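Local coordinates for putative sulfurtransferase DsrE (Allochromatium vinosum, PDB 2HY5), which probably carries sulfur as a cysteine persulfide, acting as a sulfurtransferase in the oxidation of intracellular sulfur together with DsrF and DsrH, at the interface of chains A and B, the interface of chains C and B and the interface of chains A and C. Residues are numbered along the deposited sequence; one frame, centred on the assembly and turned at random. Chains: chain A, Putative sulfurtransferase dsrE; chain B, DsrH; chain C, Intracellular sulfur oxidation protein dsrF.

Contact 1: the interface of chains A and B. Residues chain A 3, 27, 30, 32; chain B 86, 89-90, 93.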
ATOM      1  N   PHE A   3       3.373  -3.962 -26.281  1.00  7.23           N
ATOM      2  CA  PHE A   3       3.437  -3.693 -24.844  1.00  9.51           C
ATOM      3  C   PHE A   3       3.298  -4.925 -23.970  1.00 10.44           C
ATOM      4  O   PHE A   3       2.590  -5.869 -24.310  1.00 11.84           O
ATOM      5  CB  PHE A   3       2.306  -2.752 -24.424  1.00  8.01           C
ATOM      6  CG  PHE A   3       2.499  -1.332 -24.841  1.00  8.88           C
ATOM      7  CD1 PHE A   3       3.317  -0.484 -24.100  1.00  9.74           C
ATOM      8  CD2 PHE A   3       1.857  -0.835 -25.969  1.00 10.68           C
ATOM      9  CE1 PHE A   3       3.495   0.847 -24.482  1.00  9.51           C
ATOM     10  CE2 PHE A   3       2.027   0.491 -26.358  1.00 11.67           C
ATOM     11  CZ  PHE A   3       2.846   1.332 -25.615  1.00 10.78           C
ATOM     12  N   ALA A  27      -4.179   2.227 -25.616  1.00  6.85           N
ATOM     13  CA  ALA A  27      -3.115   1.705 -26.462  1.00  5.77           C
ATOM     14  C   ALA A  27      -3.709   0.838 -27.566  1.00  7.43           C
ATOM     15  O   ALA A  27      -3.292   0.918 -28.719  1.00  6.64           O
ATOM     16  CB  ALA A  27      -2.147   0.893 -25.626  1.00  6.17           C
ATOM     17  N   LYS A  30      -5.292   2.646 -30.378  1.00 11.88           N
ATOM     18  CA  LYS A  30      -4.280   3.286 -31.220  1.00 13.88           C
ATOM     19  C   LYS A  30      -3.644   2.285 -32.180  1.00 14.54           C
ATOM     20  O   LYS A  30      -2.827   2.657 -33.021  1.00 16.29           O
ATOM     21  CB  LYS A  30      -3.182   3.907 -30.357  1.00 20.01           C
ATOM     22  CG  LYS A  30      -3.487   5.302 -29.845  1.00 21.71           C
ATOM     23  CD  LYS A  30      -2.378   5.765 -28.914  1.00 23.89           C
ATOM     24  CE  LYS A  30      -2.442   7.255 -28.667  1.00 25.59           C
ATOM     25  NZ  LYS A  30      -2.162   8.020 -29.910  1.00 27.82           N
ATOM     26  N   HIS A  32      -1.807  -0.336 -31.159  1.00  9.24           N
ATOM     27  CA  HIS A  32      -0.636  -0.965 -30.564  1.00  9.19           C
ATOM     28  C   HIS A  32      -1.016  -2.351 -30.089  1.00  8.13           C
ATOM     29  O   HIS A  32      -2.175  -2.617 -29.767  1.00  9.21           O
ATOM     30  CB  HIS A  32      -0.113  -0.155 -29.376  1.00 11.73           C
ATOM     31  CG  HIS A  32       0.492   1.158 -29.759  1.00 11.74           C
ATOM     32  ND1 HIS A  32       1.522   1.265 -30.667  1.00 13.66           N
ATOM     33  CD2 HIS A  32       0.225   2.419 -29.340  1.00 12.57           C
ATOM     34  CE1 HIS A  32       1.866   2.535 -30.792  1.00 14.77           C
ATOM     35  NE2 HIS A  32       1.094   3.254 -29.997  1.00 13.12           N
TER
ATOM     36  N   ALA B  86      -4.508   8.647 -23.902  1.00  9.14           N
ATOM     37  CA  ALA B  86      -3.912   8.468 -25.219  1.00  8.54           C
ATOM     38  C   ALA B  86      -2.537   9.141 -25.219  1.00  9.44           C
ATOM     39  O   ALA B  86      -1.591   8.628 -25.807  1.00  7.15           O
ATOM     40  CB  ALA B  86      -4.810   9.081 -26.297  1.00 12.94           C
ATOM     41  N   VAL B  89      -0.036   6.970 -23.440  1.00  4.64           N
ATOM     42  CA  VAL B  89       0.450   5.931 -24.339  1.00  5.40           C
ATOM     43  C   VAL B  89       1.519   6.484 -25.289  1.00  5.55           C
ATOM     44  O   VAL B  89       2.552   5.848 -25.492  1.00  7.66           O
ATOM     45  CB  VAL B  89      -0.700   5.330 -25.171  1.00  6.07           C
ATOM     46  CG1 VAL B  89      -0.140   4.418 -26.263  1.00  8.58           C
ATOM     47  CG2 VAL B  89      -1.628   4.545 -24.264  1.00  6.62           C
ATOM     48  N   ASP B  90       1.277   7.654 -25.876  1.00  9.21           N
ATOM     49  CA  ASP B  90       2.261   8.233 -26.788  1.00 10.88           C
ATOM     50  C   ASP B  90       3.588   8.511 -26.087  1.00 10.85           C
ATOM     51  O   ASP B  90       4.649   8.385 -26.693  1.00 13.60           O
ATOM     52  CB  ASP B  90       1.737   9.528 -27.418  1.00 16.07           C
ATOM     53  CG  ASP B  90       0.662   9.277 -28.456  1.00 16.82           C
ATOM     54  OD1 ASP B  90       0.684   8.203 -29.093  1.00 19.71           O
ATOM     55  OD2 ASP B  90      -0.197  10.161 -28.647  1.00 22.52           O
ATOM     56  N   THR B  93       5.751   5.392 -25.951  1.00 11.95           N
ATOM     57  CA  THR B  93       6.327   4.991 -27.232  1.00 13.32           C
ATOM     58  C   THR B  93       7.349   5.999 -27.750  1.00 14.43           C
ATOM     59  O   THR B  93       8.274   5.631 -28.478  1.00 14.47           O
ATOM     60  CB  THR B  93       5.239   4.771 -28.315  1.00 14.01           C
ATOM     61  OG1 THR B  93       4.498   5.977 -28.523  1.00 15.29           O
ATOM     62  CG2 THR B  93       4.287   3.668 -27.888  1.00 14.51           C
TER
HETATM   63  O   HOH W   1       1.693   5.886 -29.438  1.00 19.63           O
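A:Lys30 and B:Asp90 meet by a salt bridge on the polar, watered side of a DsrE–DsrH patch whose other side is apolar. The tight part centres on B:Val89, whose two methyl groups divide the work. CG1, anti to the backbone N (chi1 171°), touches both the imidazole carbon CD2 of A:His32, at 3.7 Å, and the methylene CD of A:Lys30, while CG2 lies against the backbone of A:Ala27. Beside it, the methyl CG2 of B:Thr93 rests 3.6 Å from CZ, the far ring carbon of A:Phe3, the two side chains crossing nearly at right angles.

The looser side is polar. The A:Lys30 chain runs past B:Val89 and bends only at its last torsion (chi4 -66°), which brings the ammonium NZ to 3.0 Å from the carboxylate oxygen OD1 of B:Asp90, on its syn side and 24° out of the carboxylate plane. Water 1 joins both chains: it lies in the imidazole plane, 2.8 Å from A:His32 NE2, and also reaches B:Asp90 OD1 and the hydroxyl OG1 of B:Thr93. A methionine in place of A:Lys30 would probably leave the B:Asp90 carboxylate without its cationic mate here. In the fold, helix 85-94 of DsrH lays one flank against the end of DsrE helix 16-29, the loop that follows it and strand 2-7.

Contact 2: the interface of chains A and B. Residues chain A 15, 19, 22-23, 26; chain B 85.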
ATOM      1  N   GLN A  15      -5.759   1.972  -7.263  1.00  7.15           N
ATOM      2  CA  GLN A  15      -6.174   2.372  -8.606  1.00  5.71           C
ATOM      3  C   GLN A  15      -5.377   1.700  -9.724  1.00  6.28           C
ATOM      4  O   GLN A  15      -5.769   1.758 -10.889  1.00  6.33           O
ATOM      5  CB  GLN A  15      -6.062   3.890  -8.743  1.00  7.43           C
ATOM      6  CG  GLN A  15      -6.718   4.442 -10.002  1.00  9.77           C
ATOM      7  CD  GLN A  15      -6.541   5.938 -10.138  1.00 12.65           C
ATOM      8  OE1 GLN A  15      -6.159   6.624  -9.186  1.00 11.80           O
ATOM      9  NE2 GLN A  15      -6.832   6.458 -11.326  1.00 13.60           N
ATOM     10  N   SER A  19      -5.972   2.019 -13.712  1.00  4.64           N
ATOM     11  CA  SER A  19      -5.048   2.786 -14.539  1.00  5.42           C
ATOM     12  C   SER A  19      -4.519   1.913 -15.670  1.00  5.75           C
ATOM     13  O   SER A  19      -4.395   2.366 -16.812  1.00  7.58           O
ATOM     14  CB  SER A  19      -3.886   3.303 -13.693  1.00  7.32           C
ATOM     15  OG  SER A  19      -4.354   4.210 -12.713  1.00  7.57           O
ATOM     16  N   GLN A  22      -7.293   1.489 -18.338  1.00  5.33           N
ATOM     17  CA  GLN A  22      -7.450   2.668 -19.190  1.00  5.61           C
ATOM     18  C   GLN A  22      -6.266   2.822 -20.138  1.00  3.97           C
ATOM     19  O   GLN A  22      -6.436   3.239 -21.281  1.00  5.69           O
ATOM     20  CB  GLN A  22      -7.622   3.933 -18.336  1.00  6.94           C
ATOM     21  CG  GLN A  22      -8.834   3.892 -17.399  1.00 10.47           C
ATOM     22  CD  GLN A  22     -10.169   3.834 -18.130  1.00 12.58           C
ATOM     23  OE1 GLN A  22     -11.194   3.448 -17.556  1.00 14.95           O
ATOM     24  NE2 GLN A  22     -10.168   4.234 -19.390  1.00 12.76           N
ATOM     25  N   PHE A  23      -5.070   2.484 -19.669  1.00  6.53           N
ATOM     26  CA  PHE A  23      -3.875   2.569 -20.512  1.00  6.18           C
ATOM     27  C   PHE A  23      -3.984   1.544 -21.641  1.00  6.91           C
ATOM     28  O   PHE A  23      -3.745   1.855 -22.806  1.00  7.18           O
ATOM     29  CB  PHE A  23      -2.611   2.271 -19.705  1.00  5.55           C
ATOM     30  CG  PHE A  23      -1.344   2.383 -20.507  1.00  5.80           C
ATOM     31  CD1 PHE A  23      -0.664   3.593 -20.589  1.00  4.69           C
ATOM     32  CD2 PHE A  23      -0.848   1.287 -21.205  1.00  5.65           C
ATOM     33  CE1 PHE A  23       0.494   3.711 -21.356  1.00  6.41           C
ATOM     34  CE2 PHE A  23       0.309   1.390 -21.977  1.00  8.31           C
ATOM     35  CZ  PHE A  23       0.983   2.605 -22.054  1.00  8.22           C
ATOM     36  N   ALA A  26      -6.588   2.498 -24.235  1.00  8.62           N
ATOM     37  CA  ALA A  26      -6.113   3.591 -25.074  1.00  8.22           C
ATOM     38  C   ALA A  26      -5.052   3.123 -26.065  1.00  7.45           C
ATOM     39  O   ALA A  26      -5.026   3.565 -27.216  1.00  7.93           O
ATOM     40  CB  ALA A  26      -5.559   4.716 -24.201  1.00  8.60           C
TER
ATOM     41  N   TYR B  85      -5.185   9.683 -21.382  1.00  7.79           N
ATOM     42  CA  TYR B  85      -4.604   8.349 -21.483  1.00  7.58           C
ATOM     43  C   TYR B  85      -3.941   8.093 -22.833  1.00  7.91           C
ATOM     44  O   TYR B  85      -2.921   7.406 -22.905  1.00  8.00           O
ATOM     45  CB  TYR B  85      -5.655   7.281 -21.181  1.00  7.75           C
ATOM     46  CG  TYR B  85      -5.915   7.116 -19.694  1.00  9.12           C
ATOM     47  CD1 TYR B  85      -7.096   7.581 -19.110  1.00  9.10           C
ATOM     48  CD2 TYR B  85      -4.970   6.509 -18.870  1.00 10.30           C
ATOM     49  CE1 TYR B  85      -7.328   7.442 -17.738  1.00 10.04           C
ATOM     50  CE2 TYR B  85      -5.189   6.365 -17.499  1.00  8.76           C
ATOM     51  CZ  TYR B  85      -6.367   6.832 -16.942  1.00  8.70           C
ATOM     52  OH  TYR B  85      -6.591   6.689 -15.590  1.00 10.81           O
TER
HETATM   53  O   HOH W   2      -4.629   6.615 -13.979  1.00 10.78           O
HETATM   54  O   HOH W   3      -8.283   5.017 -13.896  1.00 13.53           O
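B:Tyr85 of DsrH lies flat against A:Gln22 of DsrE, an aromatic side chain laid along a partner's helix. Its CB starts the contact beside the methyl CB of A:Ala26, 4.0 Å away. Beyond CB, CG leaves anti to the carbonyl carbon (chi1 -78°), and a second torsion of 107° turns one face of the ring towards DsrE. That face receives the methylene CB of A:Gln22, which stands over the middle of the ring, 3.4 Å from its centroid, in a CH-pi contact. All six ring carbons therefore lie near the same methylene group; the CZ end also approaches A:Gln22 CG, and CE2 looks towards the backbone carbonyl of A:Ser19. The amide plane of A:Gln22 stands 37° from that of the ring.

At the tip the character changes from apolar to polar. The phenol oxygen OH of B:Tyr85 reaches DsrE through two waters. Water 2 lies 2.7 Å from the hydroxyl OG of A:Ser19, and water 3, 2.9 Å from B:Tyr85 OH, continues to the side-chain amide NE2 of A:Gln15 in a longer link. The ring is thus packed on a face while its hydroxyl is tied through solvent, a combination that probably limits how far it can swing. B:Tyr85 opens helix 85-94 of DsrH, and its side chain runs along DsrE helix 16-29 towards A:Gln15, just ahead of that helix's first turn.

Contact 3: the interface of chains C and B. Residues chain C 13, 44-45, 127; chain B 19, 23, 99, 101.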
ATOM      1  N   ARG C  13      13.100  -0.896  -4.094  1.00  5.25           N
ATOM      2  CA  ARG C  13      13.049   0.301  -3.264  1.00  7.12           C
ATOM      3  C   ARG C  13      12.299   0.155  -1.946  1.00  8.13           C
ATOM      4  O   ARG C  13      12.205   1.117  -1.184  1.00  8.95           O
ATOM      5  CB  ARG C  13      12.424   1.452  -4.060  1.00  9.77           C
ATOM      6  CG  ARG C  13      13.253   1.912  -5.252  1.00 10.68           C
ATOM      7  CD  ARG C  13      12.561   3.053  -5.993  1.00 12.22           C
ATOM      8  NE  ARG C  13      12.245   4.164  -5.098  1.00 13.05           N
ATOM      9  CZ  ARG C  13      11.011   4.578  -4.830  1.00 17.71           C
ATOM     10  NH1 ARG C  13       9.967   3.979  -5.391  1.00 19.83           N
ATOM     11  NH2 ARG C  13      10.816   5.587  -3.992  1.00 19.50           N
ATOM     12  N   LEU C  44      17.768   0.761  -4.012  1.00  6.81           N
ATOM     13  CA  LEU C  44      17.709   2.194  -3.780  1.00  8.15           C
ATOM     14  C   LEU C  44      16.700   2.512  -2.685  1.00  7.22           C
ATOM     15  O   LEU C  44      15.761   1.747  -2.446  1.00  7.01           O
ATOM     16  CB  LEU C  44      17.307   2.892  -5.086  1.00 13.08           C
ATOM     17  CG  LEU C  44      16.963   4.382  -5.073  1.00 17.50           C
ATOM     18  CD1 LEU C  44      18.206   5.201  -4.745  1.00 18.82           C
ATOM     19  CD2 LEU C  44      16.401   4.779  -6.434  1.00 19.37           C
ATOM     20  N   ASP C  45      16.888   3.649  -2.025  1.00  7.21           N
ATOM     21  CA  ASP C  45      15.992   4.058  -0.949  1.00  7.20           C
ATOM     22  C   ASP C  45      15.871   2.925   0.073  1.00  5.93           C
ATOM     23  O   ASP C  45      16.882   2.322   0.432  1.00  6.29           O
ATOM     24  CB  ASP C  45      14.623   4.444  -1.520  1.00  9.83           C
ATOM     25  CG  ASP C  45      14.691   5.692  -2.401  1.00 16.13           C
ATOM     26  OD1 ASP C  45      15.445   6.627  -2.053  1.00 17.43           O
ATOM     27  OD2 ASP C  45      13.988   5.749  -3.432  1.00 17.80           O
ATOM     28  N   MET C 127      20.163   3.397 -15.176  1.00 11.79           N
ATOM     29  CA  MET C 127      18.758   3.506 -15.558  1.00 10.28           C
ATOM     30  C   MET C 127      18.660   3.797 -17.061  1.00 11.22           C
ATOM     31  O   MET C 127      17.870   3.176 -17.769  1.00 10.50           O
ATOM     32  CB  MET C 127      18.071   4.614 -14.750  1.00 11.79           C
ATOM     33  CG  MET C 127      18.061   4.358 -13.238  1.00 10.84           C
ATOM     34  SD  MET C 127      17.312   5.683 -12.253  1.00  8.17           S
ATOM     35  CE  MET C 127      16.589   4.712 -10.917  1.00 12.02           C
TER
ATOM     36  N   SER B  19      12.600  10.987  -5.153  1.00 11.78           N
ATOM     37  CA  SER B  19      13.634  10.093  -5.660  1.00 11.89           C
ATOM     38  C   SER B  19      13.703  10.183  -7.183  1.00 11.40           C
ATOM     39  O   SER B  19      14.782  10.177  -7.771  1.00 10.38           O
ATOM     40  CB  SER B  19      13.343   8.649  -5.247  1.00 20.35           C
ATOM     41  OG  SER B  19      13.289   8.532  -3.836  1.00 24.43           O
ATOM     42  N   PHE B  23      17.066  11.271  -9.674  1.00 12.41           N
ATOM     43  CA  PHE B  23      17.745  10.413 -10.638  1.00 10.38           C
ATOM     44  C   PHE B  23      17.415  10.640 -12.110  1.00 10.82           C
ATOM     45  O   PHE B  23      18.153  10.187 -12.981  1.00 12.48           O
ATOM     46  CB  PHE B  23      17.513   8.942 -10.277  1.00 10.68           C
ATOM     47  CG  PHE B  23      18.116   8.542  -8.958  1.00 11.00           C
ATOM     48  CD1 PHE B  23      17.338   8.482  -7.807  1.00 11.52           C
ATOM     49  CD2 PHE B  23      19.470   8.248  -8.865  1.00 10.84           C
ATOM     50  CE1 PHE B  23      17.904   8.146  -6.583  1.00 11.76           C
ATOM     51  CE2 PHE B  23      20.047   7.911  -7.646  1.00 11.10           C
ATOM     52  CZ  PHE B  23      19.262   7.856  -6.503  1.00 13.51           C
ATOM     53  N   GLN B  99       9.938   3.736 -16.709  1.00  6.62           N
ATOM     54  CA  GLN B  99      10.400   3.357 -15.383  1.00  8.13           C
ATOM     55  C   GLN B  99       9.365   3.789 -14.364  1.00  8.32           C
ATOM     56  O   GLN B  99       9.094   4.976 -14.219  1.00  7.72           O
ATOM     57  CB  GLN B  99      11.732   4.032 -15.069  1.00 14.89           C
ATOM     58  CG  GLN B  99      12.374   3.542 -13.780  1.00 20.26           C
ATOM     59  CD  GLN B  99      13.768   4.093 -13.588  1.00 24.18           C
ATOM     60  OE1 GLN B  99      13.948   5.197 -13.078  1.00 26.83           O
ATOM     61  NE2 GLN B  99      14.767   3.331 -14.015  1.00 27.87           N
ATOM     62  N   TRP B 101       7.955   4.478 -10.650  1.00 10.36           N
ATOM     63  CA  TRP B 101       8.369   4.792  -9.292  1.00 12.97           C
ATOM     64  C   TRP B 101       7.124   4.582  -8.458  1.00 18.02           C
ATOM     65  O   TRP B 101       6.235   5.437  -8.422  1.00 18.66           O
ATOM     66  CB  TRP B 101       8.850   6.238  -9.179  1.00 12.63           C
ATOM     67  CG  TRP B 101      10.126   6.487  -9.913  1.00 11.39           C
ATOM     68  CD1 TRP B 101      10.267   6.792 -11.240  1.00  9.52           C
ATOM     69  CD2 TRP B 101      11.452   6.426  -9.371  1.00 11.66           C
ATOM     70  NE1 TRP B 101      11.602   6.924 -11.559  1.00 10.93           N
ATOM     71  CE2 TRP B 101      12.347   6.709 -10.433  1.00 11.79           C
ATOM     72  CE3 TRP B 101      11.966   6.158  -8.098  1.00 10.49           C
ATOM     73  CZ2 TRP B 101      13.748   6.736 -10.236  1.00 12.81           C
ATOM     74  CZ3 TRP B 101      13.350   6.181  -7.909  1.00 10.84           C
ATOM     75  CH2 TRP B 101      14.223   6.469  -8.971  1.00 10.95           C
TER
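Two bent chains from DsrF shape this contact with DsrH: C:Arg13 turns at chi3 (55°), turning one face of its guanidinium to B:Trp101 and its edge to C:Asp45, and C:Met127 bends at chi3 (147°), carrying its methyl CE to the indole. The face meets the indole carbon CE3 of B:Trp101, with the two planes 63° apart, while the edge grips C:Asp45 side-on. NE and NH2 both donate to the carboxylate oxygen OD2, NE on the anti lone pair at 2.9 Å. From the other chain the hydroxyl OG of B:Ser19 donates to the same OD2, also at 2.9 Å, approaching on the syn side. Replacing C:Arg13 by a leucine would probably deprive OD2 of its charged mate and leave the C:Asp45 carboxylate freer to turn away from B:Ser19.

The apolar half is built round C:Leu44, whose CD1 touches CZ of B:Phe23 at 3.4 Å while CD2 lies 3.7 Å from CZ3 of B:Trp101. C:Met127 CE meets the indole carbon CH2 at 3.5 Å, and its sulfur SD lies near CB of B:Phe23 and the side-chain amide of B:Gln99. Aromatic residues of DsrH are thereby paired with aliphatic groups of DsrF, and the shared carboxylate adds a directional bond that probably helps hold the two subunits in register.

Contact 4: the interface of chains A and C. Residues chain A 40-41, 81, 84-85; chain C 20, 24.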
ATOM      1  N   TYR A  40       0.635  -9.904 -11.020  1.00  4.75           N
ATOM      2  CA  TYR A  40       1.564 -10.400 -10.010  1.00  4.70           C
ATOM      3  C   TYR A  40       1.212  -9.811  -8.641  1.00  5.33           C
ATOM      4  O   TYR A  40       0.433  -8.864  -8.558  1.00  5.18           O
ATOM      5  CB  TYR A  40       2.997 -10.020 -10.400  1.00  5.88           C
ATOM      6  CG  TYR A  40       4.063 -10.796  -9.665  1.00  7.16           C
ATOM      7  CD1 TYR A  40       3.930 -12.171  -9.455  1.00  9.02           C
ATOM      8  CD2 TYR A  40       5.218 -10.167  -9.200  1.00  8.16           C
ATOM      9  CE1 TYR A  40       4.917 -12.897  -8.799  1.00  9.80           C
ATOM     10  CE2 TYR A  40       6.215 -10.888  -8.545  1.00  9.77           C
ATOM     11  CZ  TYR A  40       6.057 -12.252  -8.348  1.00  8.55           C
ATOM     12  OH  TYR A  40       7.033 -12.980  -7.703  1.00  9.62           O
ATOM     13  N   HIS A  41       1.792 -10.360  -7.577  1.00  6.69           N
ATOM     14  CA  HIS A  41       1.493  -9.900  -6.215  1.00  6.89           C
ATOM     15  C   HIS A  41      -0.032  -9.954  -6.044  1.00  7.65           C
ATOM     16  O   HIS A  41      -0.684 -10.846  -6.585  1.00  7.50           O
ATOM     17  CB  HIS A  41       1.981  -8.460  -5.993  1.00  6.50           C
ATOM     18  CG  HIS A  41       3.437  -8.247  -6.277  1.00  8.26           C
ATOM     19  ND1 HIS A  41       4.439  -8.912  -5.604  1.00 10.97           N
ATOM     20  CD2 HIS A  41       4.061  -7.404  -7.136  1.00 10.58           C
ATOM     21  CE1 HIS A  41       5.614  -8.489  -6.032  1.00 11.56           C
ATOM     22  NE2 HIS A  41       5.412  -7.572  -6.963  1.00 10.04           N
ATOM     23  N   ALA A  81       2.049 -16.548  -6.917  1.00  8.68           N
ATOM     24  CA  ALA A  81       1.299 -15.509  -6.226  1.00  8.26           C
ATOM     25  C   ALA A  81      -0.161 -15.934  -6.043  1.00  9.21           C
ATOM     26  O   ALA A  81      -0.792 -15.597  -5.045  1.00  8.19           O
ATOM     27  CB  ALA A  81       1.380 -14.200  -7.012  1.00  8.21           C
ATOM     28  N   ARG A  84      -0.540 -18.457  -3.105  1.00 11.10           N
ATOM     29  CA  ARG A  84      -0.403 -17.789  -1.825  1.00 13.77           C
ATOM     30  C   ARG A  84      -1.687 -17.050  -1.452  1.00 11.78           C
ATOM     31  O   ARG A  84      -2.061 -16.986  -0.281  1.00 12.60           O
ATOM     32  CB  ARG A  84       0.755 -16.794  -1.901  1.00 26.14           C
ATOM     33  CG  ARG A  84       1.481 -16.532  -0.598  1.00 33.33           C
ATOM     34  CD  ARG A  84       2.663 -15.615  -0.864  1.00 36.97           C
ATOM     35  NE  ARG A  84       3.381 -16.023  -2.071  1.00 42.72           N
ATOM     36  CZ  ARG A  84       4.544 -16.667  -2.082  1.00 44.58           C
ATOM     37  NH1 ARG A  84       5.144 -16.985  -0.943  1.00 45.63           N
ATOM     38  NH2 ARG A  84       5.102 -17.003  -3.237  1.00 47.00           N
ATOM     39  N   ARG A  85      -2.378 -16.526  -2.458  1.00  9.27           N
ATOM     40  CA  ARG A  85      -3.575 -15.733  -2.223  1.00  8.22           C
ATOM     41  C   ARG A  85      -4.946 -16.368  -2.425  1.00  9.20           C
ATOM     42  O   ARG A  85      -5.961 -15.785  -2.037  1.00  8.23           O
ATOM     43  CB  ARG A  85      -3.457 -14.451  -3.039  1.00  9.00           C
ATOM     44  CG  ARG A  85      -2.205 -13.655  -2.672  1.00  8.93           C
ATOM     45  CD  ARG A  85      -2.003 -12.468  -3.584  1.00  7.78           C
ATOM     46  NE  ARG A  85      -0.908 -11.601  -3.149  1.00  7.89           N
ATOM     47  CZ  ARG A  85       0.385 -11.899  -3.238  1.00  7.54           C
ATOM     48  NH1 ARG A  85       0.777 -13.056  -3.747  1.00  8.89           N
ATOM     49  NH2 ARG A  85       1.295 -11.011  -2.843  1.00  8.66           N
TER
ATOM     50  N   ILE C  20       5.346  -7.712   0.863  1.00  6.22           N
ATOM     51  CA  ILE C  20       5.901  -8.869   0.191  1.00  7.25           C
ATOM     52  C   ILE C  20       6.752  -8.512  -1.025  1.00  6.74           C
ATOM     53  O   ILE C  20       7.416  -9.376  -1.588  1.00  7.68           O
ATOM     54  CB  ILE C  20       4.762  -9.827  -0.249  1.00 16.70           C
ATOM     55  CG1 ILE C  20       5.327 -11.216  -0.551  1.00 19.43           C
ATOM     56  CG2 ILE C  20       4.048  -9.261  -1.468  1.00 19.09           C
ATOM     57  CD1 ILE C  20       4.269 -12.265  -0.811  1.00 22.69           C
ATOM     58  N   GLU C  24       8.811 -11.305  -3.347  1.00 10.28           N
ATOM     59  CA  GLU C  24       8.297 -11.668  -4.659  1.00  9.98           C
ATOM     60  C   GLU C  24       9.107 -11.042  -5.789  1.00 11.05           C
ATOM     61  O   GLU C  24       9.129 -11.567  -6.898  1.00  9.62           O
ATOM     62  CB  GLU C  24       6.796 -11.348  -4.762  1.00  9.43           C
ATOM     63  CG  GLU C  24       5.961 -12.283  -3.879  1.00 11.93           C
ATOM     64  CD  GLU C  24       4.463 -12.178  -4.097  1.00 10.15           C
ATOM     65  OE1 GLU C  24       3.948 -11.048  -4.227  1.00  9.36           O
ATOM     66  OE2 GLU C  24       3.796 -13.236  -4.123  1.00 12.29           O
TER
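This is a heterotypic, largely polar interface, in which C:Glu24 of DsrF inserts into a basic and aromatic pocket of DsrE and helps join the two subunits. A:Arg85 meets its carboxylate end-on: NH1 donates to OE2 at 3.0 Å along the syn lone pair, and NH2 donates to OE1, also at 3.0 Å. The guanidinium and carboxylate planes are 28° apart. The imidazole ND1 of A:His41 donates to OE1 at 2.6 Å, from the face of the carboxylate opposite to A:Arg85 NH2. OE1 thus accepts from both A:His41 and A:Arg85.

Several neighbours position these groups. A:Arg85 NH1 also donates to the backbone carbonyl of A:Ala81, and the face of the A:His41 ring lies over CD2 of A:Tyr40. The phenol OH of A:Tyr40 in turn donates to the backbone carbonyl O of C:Glu24 at 2.7 Å, securing the main chain as well as the acid. CD of C:Glu24 lies anti to CA (chi2 -171°), which stretches the chain and carries its carboxylate to the donors of DsrE. C:Ile20 lines one side, its CG2 at the edge of the A:Arg85 guanidinium.

A:Cys78, the presumed persulfide cysteine, lies about 7 Å from the centre of this contact. The site therefore anchors DsrF close to the likely sulfur-carrying residue of DsrE and may help shape its surroundings.

Contacts 1 and 2 form one continuous DsrE–DsrH surface, their centres about 10 Å apart, sharing DsrE helix 16-29 and DsrH helix 85-94, where B:Tyr85 and B:Ala86 are adjacent in sequence. Centre to centre, contact 3 lies about 24 Å from contact 1 and 22 Å from each of contacts 2 and 4. Together they close a ring in which each of the three subunits touches the other two. Contact 4 sits nearest A:Cys78; the centres of contacts 1 and 2 are 24 and 21 Å from it and probably serve assembly. The deposited assembly holds two copies of each subunit.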